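Local coordinates for diguanylate cyclase DosC (Escherichia coli, PDB 4ZVA), which makes cyclic di-GMP as a diguanylate cyclase, probably regulated by oxygen sensed through its haem-bearing globin domain, at residues M3-V11 with F134-V145. Sequence-based numbering, arbitrary orientation.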
ATOM      1  N   MET A   3      10.340  -7.007  12.331  1.00 51.21           N
ATOM      2  CA  MET A   3      10.215  -6.705  10.914  1.00 52.85           C
ATOM      3  C   MET A   3      10.769  -7.833  10.056  1.00 55.35           C
ATOM      4  O   MET A   3      10.184  -8.201   9.038  1.00 54.22           O
ATOM      5  CB  MET A   3      10.940  -5.402  10.592  1.00 54.99           C
ATOM      6  CG  MET A   3      10.367  -4.672   9.410  1.00 61.93           C
ATOM      7  SD  MET A   3       8.616  -4.344   9.658  1.00 79.13           S
ATOM      8  CE  MET A   3       8.351  -3.128   8.381  1.00 58.13           C
ATOM      9  N   LYS A   4      11.906  -8.373  10.481  1.00 53.15           N
ATOM     10  CA  LYS A   4      12.539  -9.488   9.794  1.00 53.75           C
ATOM     11  C   LYS A   4      11.627 -10.706   9.806  1.00 55.06           C
ATOM     12  O   LYS A   4      11.487 -11.400   8.801  1.00 50.84           O
ATOM     13  CB  LYS A   4      13.883  -9.822  10.445  1.00 54.39           C
ATOM     14  CG  LYS A   4      14.558 -11.071   9.905  1.00 58.99           C
ATOM     15  CD  LYS A   4      15.820 -11.391  10.691  1.00 64.72           C
ATOM     16  CE  LYS A   4      16.473 -12.675  10.206  1.00 65.21           C
ATOM     17  NZ  LYS A   4      17.684 -13.015  11.003  1.00 65.28           N
ATOM     18  N   ASP A   5      10.995 -10.949  10.950  1.00 48.92           N
ATOM     19  CA  ASP A   5      10.097 -12.086  11.109  1.00 49.86           C
ATOM     20  C   ASP A   5       8.856 -11.939  10.237  1.00 50.94           C
ATOM     21  O   ASP A   5       8.308 -12.926   9.745  1.00 49.11           O
ATOM     22  CB  ASP A   5       9.694 -12.245  12.575  1.00 56.33           C
ATOM     23  CG  ASP A   5      10.886 -12.468  13.482  1.00 60.27           C
ATOM     24  OD1 ASP A   5      11.920 -12.965  12.990  1.00 56.95           O
ATOM     25  OD2 ASP A   5      10.789 -12.141  14.683  1.00 64.34           O
ATOM     26  N   GLU A   6       8.415 -10.698  10.060  1.00 46.50           N
ATOM     27  CA  GLU A   6       7.238 -10.410   9.251  1.00 48.27           C
ATOM     28  C   GLU A   6       7.541 -10.599   7.767  1.00 45.14           C
ATOM     29  O   GLU A   6       6.769 -11.224   7.041  1.00 42.42           O
ATOM     30  CB  GLU A   6       6.752  -8.984   9.520  1.00 46.05           C
ATOM     31  CG  GLU A   6       5.650  -8.504   8.593  1.00 51.99           C
ATOM     32  CD  GLU A   6       4.279  -9.000   8.995  1.00 56.03           C
ATOM     33  OE1 GLU A   6       3.297  -8.638   8.312  1.00 60.52           O
ATOM     34  OE2 GLU A   6       4.180  -9.745   9.993  1.00 66.58           O
ATOM     35  N   TRP A   7       8.673 -10.062   7.324  1.00 40.75           N
ATOM     36  CA  TRP A   7       9.085 -10.198   5.931  1.00 40.66           C
ATOM     37  C   TRP A   7       9.363 -11.662   5.611  1.00 44.45           C
ATOM     38  O   TRP A   7       8.960 -12.164   4.560  1.00 45.02           O
ATOM     39  CB  TRP A   7      10.310  -9.328   5.648  1.00 41.97           C
ATOM     40  CG  TRP A   7      10.453  -8.936   4.209  1.00 42.25           C
ATOM     41  CD1 TRP A   7       9.957  -9.598   3.122  1.00 40.82           C
ATOM     42  CD2 TRP A   7      11.090  -7.759   3.704  1.00 40.65           C
ATOM     43  NE1 TRP A   7      10.274  -8.919   1.970  1.00 40.27           N
ATOM     44  CE2 TRP A   7      10.966  -7.784   2.301  1.00 39.70           C
ATOM     45  CE3 TRP A   7      11.763  -6.690   4.303  1.00 41.73           C
ATOM     46  CZ2 TRP A   7      11.491  -6.783   1.489  1.00 41.69           C
ATOM     47  CZ3 TRP A   7      12.282  -5.697   3.495  1.00 40.57           C
ATOM     48  CH2 TRP A   7      12.144  -5.751   2.103  1.00 42.56           C
ATOM     49  N   THR A   8      10.038 -12.341   6.532  1.00 42.51           N
ATOM     50  CA  THR A   8      10.317 -13.768   6.403  1.00 42.88           C
ATOM     51  C   THR A   8       9.031 -14.575   6.303  1.00 48.33           C
ATOM     52  O   THR A   8       8.904 -15.455   5.450  1.00 46.26           O
ATOM     53  CB  THR A   8      11.142 -14.292   7.596  1.00 48.27           C
ATOM     54  OG1 THR A   8      12.439 -13.686   7.584  1.00 47.83           O
ATOM     55  CG2 THR A   8      11.291 -15.803   7.528  1.00 44.82           C
ATOM     56  N   GLY A   9       8.086 -14.277   7.189  1.00 45.56           N
ATOM     57  CA  GLY A   9       6.794 -14.936   7.183  1.00 43.25           C
ATOM     58  C   GLY A   9       6.067 -14.761   5.863  1.00 38.24           C
ATOM     59  O   GLY A   9       5.492 -15.710   5.338  1.00 46.76           O
ATOM     60  N   LEU A  10       6.101 -13.545   5.327  1.00 38.47           N
ATOM     61  CA  LEU A  10       5.449 -13.244   4.054  1.00 46.41           C
ATOM     62  C   LEU A  10       5.980 -14.120   2.921  1.00 42.02           C
ATOM     63  O   LEU A  10       5.208 -14.665   2.132  1.00 43.34           O
ATOM     64  CB  LEU A  10       5.630 -11.769   3.697  1.00 43.56           C
ATOM     65  CG  LEU A  10       5.073 -11.354   2.336  1.00 45.39           C
ATOM     66  CD1 LEU A  10       3.563 -11.533   2.294  1.00 50.40           C
ATOM     67  CD2 LEU A  10       5.457  -9.917   2.021  1.00 48.42           C
ATOM     68  N   VAL A  11       7.299 -14.266   2.858  1.00 43.21           N
ATOM     69  CA  VAL A  11       7.930 -15.098   1.840  1.00 39.70           C
ATOM     70  C   VAL A  11       7.598 -16.567   2.080  1.00 47.79           C
ATOM     71  O   VAL A  11       7.283 -17.307   1.147  1.00 48.62           O
ATOM     72  CB  VAL A  11       9.461 -14.908   1.825  1.00 41.79           C
ATOM     73  CG1 VAL A  11      10.118 -15.867   0.837  1.00 40.73           C
ATOM     74  CG2 VAL A  11       9.816 -13.463   1.497  1.00 39.51           C
ATOM     75  N   PHE A 134       1.139 -10.957  -3.107  1.00 36.77           N
ATOM     76  CA  PHE A 134       2.520 -11.066  -2.645  1.00 32.15           C
ATOM     77  C   PHE A 134       3.305  -9.802  -2.965  1.00 33.76           C
ATOM     78  O   PHE A 134       4.074  -9.311  -2.138  1.00 33.28           O
ATOM     79  CB  PHE A 134       3.210 -12.283  -3.271  1.00 33.26           C
ATOM     80  CG  PHE A 134       4.663 -12.405  -2.908  1.00 37.82           C
ATOM     81  CD1 PHE A 134       5.041 -12.937  -1.686  1.00 35.19           C
ATOM     82  CD2 PHE A 134       5.651 -11.990  -3.787  1.00 35.14           C
ATOM     83  CE1 PHE A 134       6.375 -13.051  -1.345  1.00 36.68           C
ATOM     84  CE2 PHE A 134       6.988 -12.101  -3.451  1.00 37.70           C
ATOM     85  CZ  PHE A 134       7.351 -12.632  -2.228  1.00 35.68           C
ATOM     86  N   SER A 135       3.093  -9.273  -4.167  1.00 31.44           N
ATOM     87  CA  SER A 135       3.787  -8.074  -4.619  1.00 33.18           C
ATOM     88  C   SER A 135       3.394  -6.852  -3.793  1.00 36.88           C
ATOM     89  O   SER A 135       4.252  -6.073  -3.392  1.00 32.90           O
ATOM     90  CB  SER A 135       3.499  -7.816  -6.099  1.00 32.63           C
ATOM     91  OG  SER A 135       3.979  -8.882  -6.907  1.00 33.53           O
ATOM     92  N   ILE A 136       2.097  -6.680  -3.554  1.00 34.80           N
ATOM     93  CA  ILE A 136       1.621  -5.549  -2.762  1.00 38.35           C
ATOM     94  C   ILE A 136       2.181  -5.615  -1.341  1.00 29.97           C
ATOM     95  O   ILE A 136       2.714  -4.630  -0.830  1.00 39.46           O
ATOM     96  CB  ILE A 136       0.082  -5.492  -2.702  1.00 34.25           C
ATOM     97  CG1 ILE A 136      -0.492  -5.124  -4.071  1.00 30.20           C
ATOM     98  CG2 ILE A 136      -0.376  -4.473  -1.670  1.00 38.29           C
ATOM     99  CD1 ILE A 136      -0.020  -3.777  -4.592  1.00 35.30           C
ATOM    100  N   ASN A 137       2.068  -6.779  -0.713  1.00 33.34           N
ATOM    101  CA  ASN A 137       2.563  -6.958   0.646  1.00 36.02           C
ATOM    102  C   ASN A 137       4.076  -6.780   0.731  1.00 41.18           C
ATOM    103  O   ASN A 137       4.587  -6.237   1.709  1.00 32.91           O
ATOM    104  CB  ASN A 137       2.158  -8.334   1.178  1.00 36.23           C
ATOM    105  CG  ASN A 137       0.718  -8.371   1.656  1.00 39.97           C
ATOM    106  OD1 ASN A 137      -0.066  -7.466   1.372  1.00 42.72           O
ATOM    107  ND2 ASN A 137       0.360  -9.429   2.372  1.00 38.67           N
ATOM    108  N   SER A 138       4.789  -7.231  -0.298  1.00 34.08           N
ATOM    109  CA  SER A 138       6.239  -7.070  -0.356  1.00 32.15           C
ATOM    110  C   SER A 138       6.644  -5.607  -0.487  1.00 33.35           C
ATOM    111  O   SER A 138       7.570  -5.149   0.178  1.00 37.43           O
ATOM    112  CB  SER A 138       6.825  -7.871  -1.524  1.00 32.80           C
ATOM    113  OG  SER A 138       6.667  -9.263  -1.308  1.00 35.77           O
ATOM    114  N   ILE A 139       5.959  -4.878  -1.358  1.00 31.79           N
ATOM    115  CA  ILE A 139       6.271  -3.472  -1.568  1.00 28.71           C
ATOM    116  C   ILE A 139       5.939  -2.666  -0.312  1.00 38.30           C
ATOM    117  O   ILE A 139       6.703  -1.785   0.092  1.00 33.05           O
ATOM    118  CB  ILE A 139       5.515  -2.904  -2.784  1.00 29.82           C
ATOM    119  CG1 ILE A 139       6.036  -3.552  -4.071  1.00 38.93           C
ATOM    120  CG2 ILE A 139       5.679  -1.392  -2.873  1.00 31.40           C
ATOM    121  CD1 ILE A 139       5.345  -3.076  -5.320  1.00 31.47           C
ATOM    122  N   ASP A 140       4.809  -2.988   0.313  1.00 30.19           N
ATOM    123  CA  ASP A 140       4.384  -2.294   1.528  1.00 34.76           C
ATOM    124  C   ASP A 140       5.311  -2.537   2.719  1.00 34.32           C
ATOM    125  O   ASP A 140       5.619  -1.606   3.463  1.00 39.77           O
ATOM    126  CB  ASP A 140       2.960  -2.706   1.904  1.00 28.37           C
ATOM    127  CG  ASP A 140       1.906  -1.930   1.137  1.00 27.96           C
ATOM    128  OD1 ASP A 140       2.256  -0.909   0.510  1.00 32.32           O
ATOM    129  OD2 ASP A 140       0.723  -2.334   1.173  1.00 37.65           O
ATOM    130  N   ILE A 141       5.748  -3.781   2.905  1.00 35.00           N
ATOM    131  CA  ILE A 141       6.656  -4.099   4.004  1.00 41.82           C
ATOM    132  C   ILE A 141       7.994  -3.384   3.797  1.00 41.42           C
ATOM    133  O   ILE A 141       8.615  -2.924   4.755  1.00 45.35           O
ATOM    134  CB  ILE A 141       6.870  -5.635   4.172  1.00 46.58           C
ATOM    135  CG1 ILE A 141       7.609  -5.940   5.473  1.00 49.32           C
ATOM    136  CG2 ILE A 141       7.623  -6.243   3.007  1.00 45.70           C
ATOM    137  CD1 ILE A 141       6.765  -5.757   6.696  1.00 54.55           C
ATOM    138  N   ALA A 142       8.426  -3.284   2.543  1.00 38.60           N
ATOM    139  CA  ALA A 142       9.662  -2.589   2.213  1.00 37.68           C
ATOM    140  C   ALA A 142       9.528  -1.091   2.463  1.00 38.22           C
ATOM    141  O   ALA A 142      10.460  -0.451   2.951  1.00 38.49           O
ATOM    142  CB  ALA A 142      10.052  -2.854   0.766  1.00 38.30           C
ATOM    143  N   MET A 143       8.366  -0.534   2.132  1.00 34.64           N
ATOM    144  CA  MET A 143       8.120   0.891   2.342  1.00 40.05           C
ATOM    145  C   MET A 143       8.180   1.252   3.821  1.00 46.35           C
ATOM    146  O   MET A 143       8.731   2.289   4.193  1.00 48.65           O
ATOM    147  CB  MET A 143       6.766   1.312   1.775  1.00 46.18           C
ATOM    148  CG  MET A 143       6.408   2.753   2.122  1.00 44.44           C
ATOM    149  SD  MET A 143       4.981   3.411   1.248  1.00 46.13           S
ATOM    150  CE  MET A 143       3.661   2.468   2.001  1.00 50.83           C
ATOM    151  N   GLU A 144       7.610   0.398   4.663  1.00 41.32           N
ATOM    152  CA  GLU A 144       7.592   0.670   6.093  1.00 47.30           C
ATOM    153  C   GLU A 144       9.009   0.684   6.657  1.00 49.27           C
ATOM    154  O   GLU A 144       9.347   1.553   7.453  1.00 53.69           O
ATOM    155  CB  GLU A 144       6.735  -0.352   6.840  1.00 42.21           C
ATOM    156  CG  GLU A 144       6.664  -0.096   8.343  1.00 46.07           C
ATOM    157  CD  GLU A 144       5.659  -0.986   9.052  1.00 48.28           C
ATOM    158  OE1 GLU A 144       4.658  -1.387   8.421  1.00 47.86           O
ATOM    159  OE2 GLU A 144       5.879  -1.300  10.241  1.00 49.89           O
ATOM    160  N   VAL A 145       9.839  -0.264   6.228  1.00 49.55           N
ATOM    161  CA  VAL A 145      11.237  -0.300   6.651  1.00 43.68           C
ATOM    162  C   VAL A 145      11.939   1.001   6.272  1.00 46.13           C
ATOM    163  O   VAL A 145      12.694   1.566   7.062  1.00 53.46           O
ATOM    164  CB  VAL A 145      11.997  -1.490   6.028  1.00 49.80           C
ATOM    165  CG1 VAL A 145      13.466  -1.442   6.412  1.00 51.54           C
ATOM    166  CG2 VAL A 145      11.387  -2.802   6.477  1.00 41.46           C
TER
HETATM  167  O   HOH W   1       9.366  -9.565  -0.697  1.00 37.62           O
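Ile141 lays CG2 over one face of the Trp7 indole, 3.8 Å from the centroid of the five-membered ring and 10° off its normal, a CH-pi contact; at the ring edge, in plane, a water accepts from Trp7 NE1. The Phe134 ring meets Leu10 O and Val11 CA at its edge, while Ser138 OG covers one face from within its own helix. In this protoglobin-family sensor, segments 3-11 and 134-145 run antiparallel at 167°, their axes approaching to 10.6 Å. Packing is knobs-into-holes both ways: Ile141 enters the hole of Met3, Glu6, Trp7 and Leu10, while Leu10 sits among Phe134, Asn137, Ser138 and Ile141. With chi2 bent to 56°, Met3 brings CE to 3.5 Å from Ile141 CD1, tip to tip, and across the Glu144 chain, whose OE1 forms a salt bridge with Arg108 of the second subunit. Trp7 CH2 rests 3.8 Å from Ala142 CB, and the indole also touches Val79 and Leu82. Were Trp7 an alanine, Ile141 CG2 would probably lose its aromatic cover and the water its NE1 donor. That water donates to Ser138 OG at 2.8 Å, and the hydroxyl in turn donates to Phe134 O, from above the carbonyl plane.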